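PDB 6TQP: 16L protein from Yaba-like disease virus, which probably inhibits apoptosis of the infected host cell as a poxviral Bcl-2-like protein of the M11L family. Local coordinates for residues F12-E26 with K34-K48. Numbering follows the deposited sequence.
Sequences FNNSIKNVIVFYINE and KMLSCYENKLLNLIK
Phe22 and Leu44 both send CG opposite their backbone nitrogens (chi1 of Phe22 -176°), which carries the phenyl ring out to meet the 34-36 loop and lays the methyls of Leu44 against helix 12-26. Leu36 CD1 lies over one face of the Phe22 ring in a CH-pi contact, 4.0 Å from the ring centroid, while Met35 SD makes a Met-aromatic contact at the ring edge, 4.0 Å from Phe22 CE2. Leu44 divides its methyls: CD2 meets Phe22 CE1 at 3.7 Å, and CD1 rests against CB of Tyr23.

At the middle of the crossing Val19 is a knob in a hole formed by Glu40, Leu43, Leu44 and Ile47; its CG2 closes to 3.3 Å from Glu40 O, and CG1 touches the CD1 methyl of Ile47. Glu40 joins two tasks. With Ser37 it forms the capping box that starts helix 38-68, Ser37 N donating to its OE1 and Glu40 N to Ser37 OG. Its OE2 accepts a nearly straight bond (176°) from Asn18 ND2 at 3.1 Å, arriving from above the carboxylate plane. Nearby, Ser15 OG hydrogen-bonds to Ser9 OG and to the backbone O of Asn11. A salt bridge between Glu26 OE2 and Lys48 NZ (3.3 Å), whose hydrogen bond is weak, ties the far end.

The axes cross at -57°, joining the first two long helices of this Bcl-2-like bundle. Tyr23 continues onto helix 96-113, Ile20 faces helix 120-134, and Phe12 and Tyr39 both pack on Ile141 of helix 137-148.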
ATOM      1  N   PHE A  12       8.168  -7.347  13.996  1.00 41.33           N
ATOM      2  CA  PHE A  12       8.372  -6.749  12.673  1.00 39.79           C
ATOM      3  C   PHE A  12       7.058  -6.470  11.951  1.00 35.77           C
ATOM      4  O   PHE A  12       6.914  -5.432  11.289  1.00 32.24           O
ATOM      5  CB  PHE A  12       9.258  -7.665  11.829  1.00 37.87           C
ATOM      6  CG  PHE A  12      10.669  -7.753  12.330  1.00 50.53           C
ATOM      7  CD1 PHE A  12      11.160  -8.932  12.871  1.00 59.31           C
ATOM      8  CD2 PHE A  12      11.497  -6.642  12.289  1.00 57.85           C
ATOM      9  CE1 PHE A  12      12.460  -9.003  13.345  1.00 83.27           C
ATOM     10  CE2 PHE A  12      12.795  -6.709  12.760  1.00 90.91           C
ATOM     11  CZ  PHE A  12      13.276  -7.889  13.289  1.00 95.93           C
ATOM     12  N   ASN A  13       6.097  -7.395  12.035  1.00 33.18           N
ATOM     13  CA  ASN A  13       4.799  -7.154  11.411  1.00 35.38           C
ATOM     14  C   ASN A  13       4.163  -5.886  11.964  1.00 28.53           C
ATOM     15  O   ASN A  13       3.640  -5.066  11.203  1.00 32.70           O
ATOM     16  CB  ASN A  13       3.871  -8.353  11.630  1.00 33.69           C
ATOM     17  CG  ASN A  13       4.354  -9.604  10.926  1.00 36.81           C
ATOM     18  OD1 ASN A  13       5.434  -9.625  10.338  1.00 42.66           O
ATOM     19  ND2 ASN A  13       3.543 -10.654  10.975  1.00 33.74           N
ATOM     20  N   ASN A  14       4.212  -5.708  13.287  1.00 31.47           N
ATOM     21  CA  ASN A  14       3.672  -4.506  13.906  1.00 33.32           C
ATOM     22  C   ASN A  14       4.388  -3.254  13.407  1.00 30.26           C
ATOM     23  O   ASN A  14       3.752  -2.217  13.179  1.00 32.87           O
ATOM     24  CB  ASN A  14       3.782  -4.625  15.420  1.00 34.88           C
ATOM     25  CG  ASN A  14       3.176  -3.442  16.139  1.00 39.05           C
ATOM     26  OD1 ASN A  14       1.971  -3.200  16.058  1.00 43.49           O
ATOM     27  ND2 ASN A  14       4.006  -2.711  16.864  1.00 33.80           N
ATOM     28  N   SER A  15       5.711  -3.324  13.240  1.00 29.02           N
ATOM     29  CA  SER A  15       6.456  -2.173  12.728  1.00 31.61           C
ATOM     30  C   SER A  15       5.929  -1.753  11.364  1.00 38.62           C
ATOM     31  O   SER A  15       5.650  -0.571  11.124  1.00 29.56           O
ATOM     32  CB  SER A  15       7.953  -2.500  12.632  1.00 32.48           C
ATOM     33  OG  SER A  15       8.509  -2.812  13.897  1.00 40.74           O
ATOM     34  N   ILE A  16       5.790  -2.716  10.452  1.00 26.95           N
ATOM     35  CA  ILE A  16       5.304  -2.416   9.111  1.00 25.06           C
ATOM     36  C   ILE A  16       3.878  -1.879   9.158  1.00 27.33           C
ATOM     37  O   ILE A  16       3.542  -0.916   8.460  1.00 31.12           O
ATOM     38  CB  ILE A  16       5.424  -3.669   8.213  1.00 28.59           C
ATOM     39  CG1 ILE A  16       6.886  -3.941   7.864  1.00 28.69           C
ATOM     40  CG2 ILE A  16       4.635  -3.515   6.928  1.00 28.78           C
ATOM     41  CD1 ILE A  16       7.576  -2.826   7.108  1.00 33.82           C
ATOM     42  N   LYS A  17       3.009  -2.498   9.959  1.00 26.88           N
ATOM     43  CA  LYS A  17       1.637  -2.008  10.057  1.00 24.80           C
ATOM     44  C   LYS A  17       1.615  -0.548  10.497  1.00 30.30           C
ATOM     45  O   LYS A  17       0.897   0.277   9.924  1.00 31.61           O
ATOM     46  CB  LYS A  17       0.829  -2.861  11.033  1.00 28.32           C
ATOM     47  CG  LYS A  17      -0.666  -2.503  11.074  1.00 36.93           C
ATOM     48  CD  LYS A  17      -1.359  -2.982  12.340  1.00 76.51           C
ATOM     49  CE  LYS A  17      -0.985  -2.134  13.544  1.00116.37           C
ATOM     50  NZ  LYS A  17      -2.147  -1.927  14.442  1.00122.08           N
ATOM     51  N   ASN A  18       2.396  -0.218  11.522  1.00 27.59           N
ATOM     52  CA  ASN A  18       2.436   1.158  12.006  1.00 34.19           C
ATOM     53  C   ASN A  18       2.954   2.094  10.932  1.00 31.09           C
ATOM     54  O   ASN A  18       2.441   3.209  10.765  1.00 31.97           O
ATOM     55  CB  ASN A  18       3.307   1.247  13.257  1.00 29.99           C
ATOM     56  CG  ASN A  18       2.617   0.697  14.467  1.00 30.35           C
ATOM     57  OD1 ASN A  18       1.392   0.571  14.481  1.00 36.86           O
ATOM     58  ND2 ASN A  18       3.383   0.377  15.505  1.00 34.41           N
ATOM     59  N   VAL A  19       3.960   1.651  10.176  1.00 26.04           N
ATOM     60  CA  VAL A  19       4.556   2.508   9.153  1.00 23.21           C
ATOM     61  C   VAL A  19       3.542   2.802   8.053  1.00 29.00           C
ATOM     62  O   VAL A  19       3.439   3.934   7.564  1.00 28.66           O
ATOM     63  CB  VAL A  19       5.839   1.855   8.594  1.00 24.31           C
ATOM     64  CG1 VAL A  19       6.286   2.551   7.312  1.00 33.54           C
ATOM     65  CG2 VAL A  19       6.959   1.903   9.635  1.00 28.57           C
ATOM     66  N   ILE A  20       2.765   1.794   7.656  1.00 27.10           N
ATOM     67  CA  ILE A  20       1.827   1.977   6.550  1.00 25.00           C
ATOM     68  C   ILE A  20       0.722   2.955   6.943  1.00 26.29           C
ATOM     69  O   ILE A  20       0.381   3.868   6.178  1.00 31.45           O
ATOM     70  CB  ILE A  20       1.263   0.619   6.110  1.00 29.00           C
ATOM     71  CG1 ILE A  20       2.390  -0.219   5.488  1.00 29.04           C
ATOM     72  CG2 ILE A  20       0.118   0.809   5.098  1.00 28.77           C
ATOM     73  CD1 ILE A  20       2.015  -1.662   5.234  1.00 36.61           C
ATOM     74  N   VAL A  21       0.149   2.778   8.132  1.00 28.59           N
ATOM     75  CA  VAL A  21      -0.910   3.679   8.581  1.00 29.52           C
ATOM     76  C   VAL A  21      -0.380   5.100   8.668  1.00 36.51           C
ATOM     77  O   VAL A  21      -1.030   6.051   8.221  1.00 39.40           O
ATOM     78  CB  VAL A  21      -1.485   3.201   9.925  1.00 38.15           C
ATOM     79  CG1 VAL A  21      -2.496   4.220  10.488  1.00 38.34           C
ATOM     80  CG2 VAL A  21      -2.135   1.843   9.742  1.00 32.42           C
ATOM     81  N   PHE A  22       0.815   5.262   9.240  1.00 36.10           N
ATOM     82  CA  PHE A  22       1.424   6.581   9.338  1.00 35.04           C
ATOM     83  C   PHE A  22       1.629   7.189   7.958  1.00 36.49           C
ATOM     84  O   PHE A  22       1.302   8.359   7.721  1.00 33.88           O
ATOM     85  CB  PHE A  22       2.749   6.469  10.083  1.00 30.94           C
ATOM     86  CG  PHE A  22       3.420   7.790  10.330  1.00 33.23           C
ATOM     87  CD1 PHE A  22       4.214   8.368   9.354  1.00 36.53           C
ATOM     88  CD2 PHE A  22       3.267   8.443  11.542  1.00 36.43           C
ATOM     89  CE1 PHE A  22       4.841   9.584   9.577  1.00 34.96           C
ATOM     90  CE2 PHE A  22       3.888   9.662  11.774  1.00 35.55           C
ATOM     91  CZ  PHE A  22       4.673  10.236  10.791  1.00 35.10           C
ATOM     92  N   TYR A  23       2.159   6.395   7.024  1.00 31.95           N
ATOM     93  CA  TYR A  23       2.450   6.898   5.684  1.00 29.93           C
ATOM     94  C   TYR A  23       1.176   7.331   4.970  1.00 35.41           C
ATOM     95  O   TYR A  23       1.096   8.440   4.421  1.00 37.86           O
ATOM     96  CB  TYR A  23       3.176   5.818   4.875  1.00 29.32           C
ATOM     97  CG  TYR A  23       3.512   6.268   3.471  1.00 32.54           C
ATOM     98  CD1 TYR A  23       4.331   7.374   3.252  1.00 49.17           C
ATOM     99  CD2 TYR A  23       2.995   5.612   2.369  1.00 35.40           C
ATOM    100  CE1 TYR A  23       4.635   7.795   1.969  1.00 41.00           C
ATOM    101  CE2 TYR A  23       3.295   6.024   1.085  1.00 34.42           C
ATOM    102  CZ  TYR A  23       4.120   7.106   0.888  1.00 39.42           C
ATOM    103  OH  TYR A  23       4.398   7.502  -0.401  1.00 44.02           O
ATOM    104  N   ILE A  24       0.169   6.459   4.956  1.00 30.06           N
ATOM    105  CA  ILE A  24      -1.097   6.790   4.308  1.00 29.85           C
ATOM    106  C   ILE A  24      -1.694   8.058   4.913  1.00 36.74           C
ATOM    107  O   ILE A  24      -2.169   8.940   4.187  1.00 42.41           O
ATOM    108  CB  ILE A  24      -2.062   5.593   4.402  1.00 31.13           C
ATOM    109  CG1 ILE A  24      -1.501   4.392   3.625  1.00 25.47           C
ATOM    110  CG2 ILE A  24      -3.453   5.965   3.877  1.00 35.86           C
ATOM    111  CD1 ILE A  24      -1.258   4.626   2.140  1.00 36.15           C
ATOM    112  N   ASN A  25      -1.678   8.179   6.246  1.00 41.31           N
ATOM    113  CA  ASN A  25      -2.201   9.394   6.865  1.00 44.20           C
ATOM    114  C   ASN A  25      -1.392  10.612   6.444  1.00 41.43           C
ATOM    115  O   ASN A  25      -1.947  11.697   6.238  1.00 48.94           O
ATOM    116  CB  ASN A  25      -2.211   9.266   8.390  1.00 44.43           C
ATOM    117  CG  ASN A  25      -3.264   8.295   8.892  1.00 50.63           C
ATOM    118  OD1 ASN A  25      -4.232   7.983   8.191  1.00 59.88           O
ATOM    119  ND2 ASN A  25      -3.083   7.812  10.114  1.00 51.83           N
ATOM    120  N   GLU A  26      -0.075  10.452   6.308  1.00 42.33           N
ATOM    121  CA  GLU A  26       0.767  11.556   5.867  1.00 46.65           C
ATOM    122  C   GLU A  26       0.403  11.993   4.450  1.00 63.68           C
ATOM    123  O   GLU A  26       0.401  13.192   4.142  1.00 49.58           O
ATOM    124  CB  GLU A  26       2.240  11.149   5.969  1.00 47.54           C
ATOM    125  CG  GLU A  26       3.225  12.129   5.339  1.00 53.74           C
ATOM    126  CD  GLU A  26       4.672  11.835   5.724  1.00 58.66           C
ATOM    127  OE1 GLU A  26       4.978  11.813   6.935  1.00 81.29           O
ATOM    128  OE2 GLU A  26       5.504  11.628   4.817  1.00 72.40           O
ATOM    129  N   LYS A  34      -0.421   8.865  16.103  1.00 57.81           N
ATOM    130  CA  LYS A  34       0.667   8.178  16.778  1.00 60.42           C
ATOM    131  C   LYS A  34       1.924   8.370  15.942  1.00 55.70           C
ATOM    132  O   LYS A  34       1.869   8.309  14.710  1.00 52.64           O
ATOM    133  CB  LYS A  34       0.350   6.680  16.960  1.00 60.57           C
ATOM    134  CG  LYS A  34       1.386   5.899  17.759  1.00100.24           C
ATOM    135  CD  LYS A  34       0.793   4.614  18.331  1.00103.44           C
ATOM    136  CE  LYS A  34       1.823   3.805  19.112  1.00108.87           C
ATOM    137  NZ  LYS A  34       2.820   3.131  18.226  1.00109.00           N
ATOM    138  N   MET A  35       3.046   8.629  16.612  1.00 44.61           N
ATOM    139  CA  MET A  35       4.312   8.814  15.922  1.00 38.73           C
ATOM    140  C   MET A  35       5.027   7.470  15.831  1.00 42.82           C
ATOM    141  O   MET A  35       4.527   6.440  16.286  1.00 41.19           O
ATOM    142  CB  MET A  35       5.163   9.871  16.632  1.00 45.55           C
ATOM    143  CG  MET A  35       4.529  11.275  16.645  1.00 42.52           C
ATOM    144  SD  MET A  35       4.280  11.972  14.998  1.00 49.28           S
ATOM    145  CE  MET A  35       5.970  12.220  14.440  1.00 52.07           C
ATOM    146  N   LEU A  36       6.203   7.465  15.215  1.00 35.61           N
ATOM    147  CA  LEU A  36       6.907   6.222  14.943  1.00 35.69           C
ATOM    148  C   LEU A  36       8.124   6.077  15.847  1.00 36.13           C
ATOM    149  O   LEU A  36       8.721   7.064  16.291  1.00 32.92           O
ATOM    150  CB  LEU A  36       7.341   6.144  13.473  1.00 29.10           C
ATOM    151  CG  LEU A  36       6.214   6.195  12.440  1.00 33.72           C
ATOM    152  CD1 LEU A  36       6.780   6.131  11.040  1.00 31.43           C
ATOM    153  CD2 LEU A  36       5.200   5.074  12.659  1.00 33.33           C
ATOM    154  N   SER A  37       8.479   4.822  16.108  1.00 33.71           N
ATOM    155  CA  SER A  37       9.725   4.507  16.774  1.00 31.86           C
ATOM    156  C   SER A  37      10.901   4.792  15.850  1.00 31.66           C
ATOM    157  O   SER A  37      10.744   5.050  14.659  1.00 30.64           O
ATOM    158  CB  SER A  37       9.763   3.037  17.169  1.00 31.55           C
ATOM    159  OG  SER A  37       9.766   2.246  15.989  1.00 31.60           O
ATOM    160  N   CYS A  38      12.105   4.708  16.419  1.00 32.86           N
ATOM    161  CA  CYS A  38      13.325   4.883  15.633  1.00 33.09           C
ATOM    162  C   CYS A  38      13.382   3.882  14.488  1.00 35.95           C
ATOM    163  O   CYS A  38      13.705   4.231  13.345  1.00 31.19           O
ATOM    164  CB  CYS A  38      14.542   4.714  16.536  1.00 34.79           C
ATOM    165  SG  CYS A  38      16.093   4.759  15.669  1.00 36.57           S
ATOM    166  N   TYR A  39      13.075   2.623  14.784  1.00 31.03           N
ATOM    167  CA  TYR A  39      13.163   1.586  13.763  1.00 29.92           C
ATOM    168  C   TYR A  39      12.088   1.782  12.704  1.00 28.42           C
ATOM    169  O   TYR A  39      12.355   1.689  11.499  1.00 30.38           O
ATOM    170  CB  TYR A  39      13.044   0.212  14.415  1.00 43.48           C
ATOM    171  CG  TYR A  39      13.137  -0.915  13.416  1.00 32.19           C
ATOM    172  CD1 TYR A  39      14.335  -1.192  12.768  1.00 39.69           C
ATOM    173  CD2 TYR A  39      12.032  -1.691  13.116  1.00 36.89           C
ATOM    174  CE1 TYR A  39      14.426  -2.216  11.858  1.00 56.75           C
ATOM    175  CE2 TYR A  39      12.117  -2.723  12.213  1.00 37.09           C
ATOM    176  CZ  TYR A  39      13.315  -2.974  11.582  1.00 49.54           C
ATOM    177  OH  TYR A  39      13.401  -3.993  10.671  1.00 44.53           O
ATOM    178  N   GLU A  40      10.860   2.073  13.137  1.00 28.47           N
ATOM    179  CA  GLU A  40       9.784   2.312  12.183  1.00 29.80           C
ATOM    180  C   GLU A  40      10.096   3.511  11.298  1.00 26.86           C
ATOM    181  O   GLU A  40       9.820   3.492  10.094  1.00 31.63           O
ATOM    182  CB  GLU A  40       8.461   2.512  12.933  1.00 31.63           C
ATOM    183  CG  GLU A  40       7.978   1.276  13.660  1.00 33.45           C
ATOM    184  CD  GLU A  40       6.973   1.584  14.749  1.00 36.58           C
ATOM    185  OE1 GLU A  40       6.711   2.784  15.026  1.00 30.15           O
ATOM    186  OE2 GLU A  40       6.467   0.612  15.348  1.00 31.08           O
ATOM    187  N   ASN A  41      10.694   4.562  11.873  1.00 28.69           N
ATOM    188  CA  ASN A  41      11.013   5.736  11.074  1.00 28.64           C
ATOM    189  C   ASN A  41      12.018   5.396   9.980  1.00 31.57           C
ATOM    190  O   ASN A  41      11.943   5.931   8.867  1.00 30.98           O
ATOM    191  CB  ASN A  41      11.541   6.852  11.978  1.00 30.42           C
ATOM    192  CG  ASN A  41      11.787   8.124  11.225  1.00 31.26           C
ATOM    193  OD1 ASN A  41      10.858   8.757  10.745  1.00 30.98           O
ATOM    194  ND2 ASN A  41      13.044   8.510  11.120  1.00 32.55           N
ATOM    195  N   LYS A  42      12.960   4.498  10.273  1.00 31.89           N
ATOM    196  CA  LYS A  42      13.896   4.061   9.243  1.00 34.54           C
ATOM    197  C   LYS A  42      13.158   3.376   8.102  1.00 28.33           C
ATOM    198  O   LYS A  42      13.425   3.644   6.924  1.00 30.07           O
ATOM    199  CB  LYS A  42      14.939   3.121   9.845  1.00 36.83           C
ATOM    200  CG  LYS A  42      15.969   3.822  10.716  1.00 41.70           C
ATOM    201  CD  LYS A  42      16.851   2.808  11.434  1.00 42.11           C
ATOM    202  CE  LYS A  42      17.930   3.482  12.268  1.00 45.20           C
ATOM    203  NZ  LYS A  42      18.944   4.160  11.403  1.00 47.43           N
ATOM    204  N   LEU A  43      12.203   2.513   8.438  1.00 28.43           N
ATOM    205  CA  LEU A  43      11.440   1.817   7.409  1.00 33.26           C
ATOM    206  C   LEU A  43      10.573   2.785   6.625  1.00 29.40           C
ATOM    207  O   LEU A  43      10.395   2.627   5.412  1.00 32.80           O
ATOM    208  CB  LEU A  43      10.574   0.743   8.044  1.00 25.10           C
ATOM    209  CG  LEU A  43      11.314  -0.383   8.771  1.00 33.73           C
ATOM    210  CD1 LEU A  43      10.312  -1.315   9.410  1.00 33.13           C
ATOM    211  CD2 LEU A  43      12.239  -1.177   7.851  1.00 32.82           C
ATOM    212  N   LEU A  44      10.003   3.775   7.311  1.00 27.52           N
ATOM    213  CA  LEU A  44       9.223   4.804   6.631  1.00 31.84           C
ATOM    214  C   LEU A  44      10.040   5.486   5.539  1.00 34.05           C
ATOM    215  O   LEU A  44       9.575   5.636   4.402  1.00 36.01           O
ATOM    216  CB  LEU A  44       8.723   5.838   7.647  1.00 25.66           C
ATOM    217  CG  LEU A  44       8.032   7.042   6.993  1.00 27.24           C
ATOM    218  CD1 LEU A  44       6.710   6.670   6.368  1.00 38.05           C
ATOM    219  CD2 LEU A  44       7.867   8.173   8.014  1.00 31.49           C
ATOM    220  N   ASN A  45      11.253   5.939   5.872  1.00 36.13           N
ATOM    221  CA  ASN A  45      12.075   6.631   4.883  1.00 31.84           C
ATOM    222  C   ASN A  45      12.310   5.763   3.649  1.00 38.38           C
ATOM    223  O   ASN A  45      12.310   6.263   2.521  1.00 41.96           O
ATOM    224  CB  ASN A  45      13.406   7.063   5.507  1.00 33.43           C
ATOM    225  CG  ASN A  45      13.222   8.151   6.558  1.00 43.50           C
ATOM    226  OD1 ASN A  45      12.218   8.861   6.545  1.00 47.41           O
ATOM    227  ND2 ASN A  45      14.188   8.287   7.469  1.00 50.03           N
ATOM    228  N   LEU A  46      12.485   4.456   3.838  1.00 34.62           N
ATOM    229  CA  LEU A  46      12.719   3.575   2.697  1.00 35.19           C
ATOM    230  C   LEU A  46      11.451   3.408   1.867  1.00 35.19           C
ATOM    231  O   LEU A  46      11.477   3.505   0.632  1.00 39.10           O
ATOM    232  CB  LEU A  46      13.222   2.223   3.184  1.00 35.88           C
ATOM    233  CG  LEU A  46      14.590   2.257   3.876  1.00 40.17           C
ATOM    234  CD1 LEU A  46      14.906   0.897   4.479  1.00 41.09           C
ATOM    235  CD2 LEU A  46      15.697   2.683   2.911  1.00 47.55           C
ATOM    236  N   ILE A  47      10.332   3.158   2.533  1.00 29.13           N
ATOM    237  CA  ILE A  47       9.075   2.911   1.833  1.00 35.46           C
ATOM    238  C   ILE A  47       8.602   4.169   1.124  1.00 38.25           C
ATOM    239  O   ILE A  47       8.059   4.113   0.013  1.00 33.49           O
ATOM    240  CB  ILE A  47       8.028   2.410   2.836  1.00 33.76           C
ATOM    241  CG1 ILE A  47       8.314   0.950   3.196  1.00 41.48           C
ATOM    242  CG2 ILE A  47       6.608   2.599   2.297  1.00 37.02           C
ATOM    243  CD1 ILE A  47       7.569   0.476   4.406  1.00 43.58           C
ATOM    244  N   LYS A  48       8.769   5.320   1.769  1.00 31.38           N
ATOM    245  CA  LYS A  48       8.324   6.573   1.176  1.00 31.11           C
ATOM    246  C   LYS A  48       8.988   6.811  -0.173  1.00 38.57           C
ATOM    247  O   LYS A  48       8.333   7.244  -1.129  1.00 36.67           O
ATOM    248  CB  LYS A  48       8.626   7.727   2.136  1.00 33.63           C
ATOM    249  CG  LYS A  48       8.136   9.091   1.684  1.00 48.17           C
ATOM    250  CD  LYS A  48       8.418  10.149   2.756  1.00 51.57           C
ATOM    251  CE  LYS A  48       7.862  11.514   2.354  1.00 94.90           C
ATOM    252  NZ  LYS A  48       8.278  12.600   3.284  1.00115.39           N
TER
HETATM  253  O   HOH W   1       7.892  -1.426  15.840  1.00 43.97           O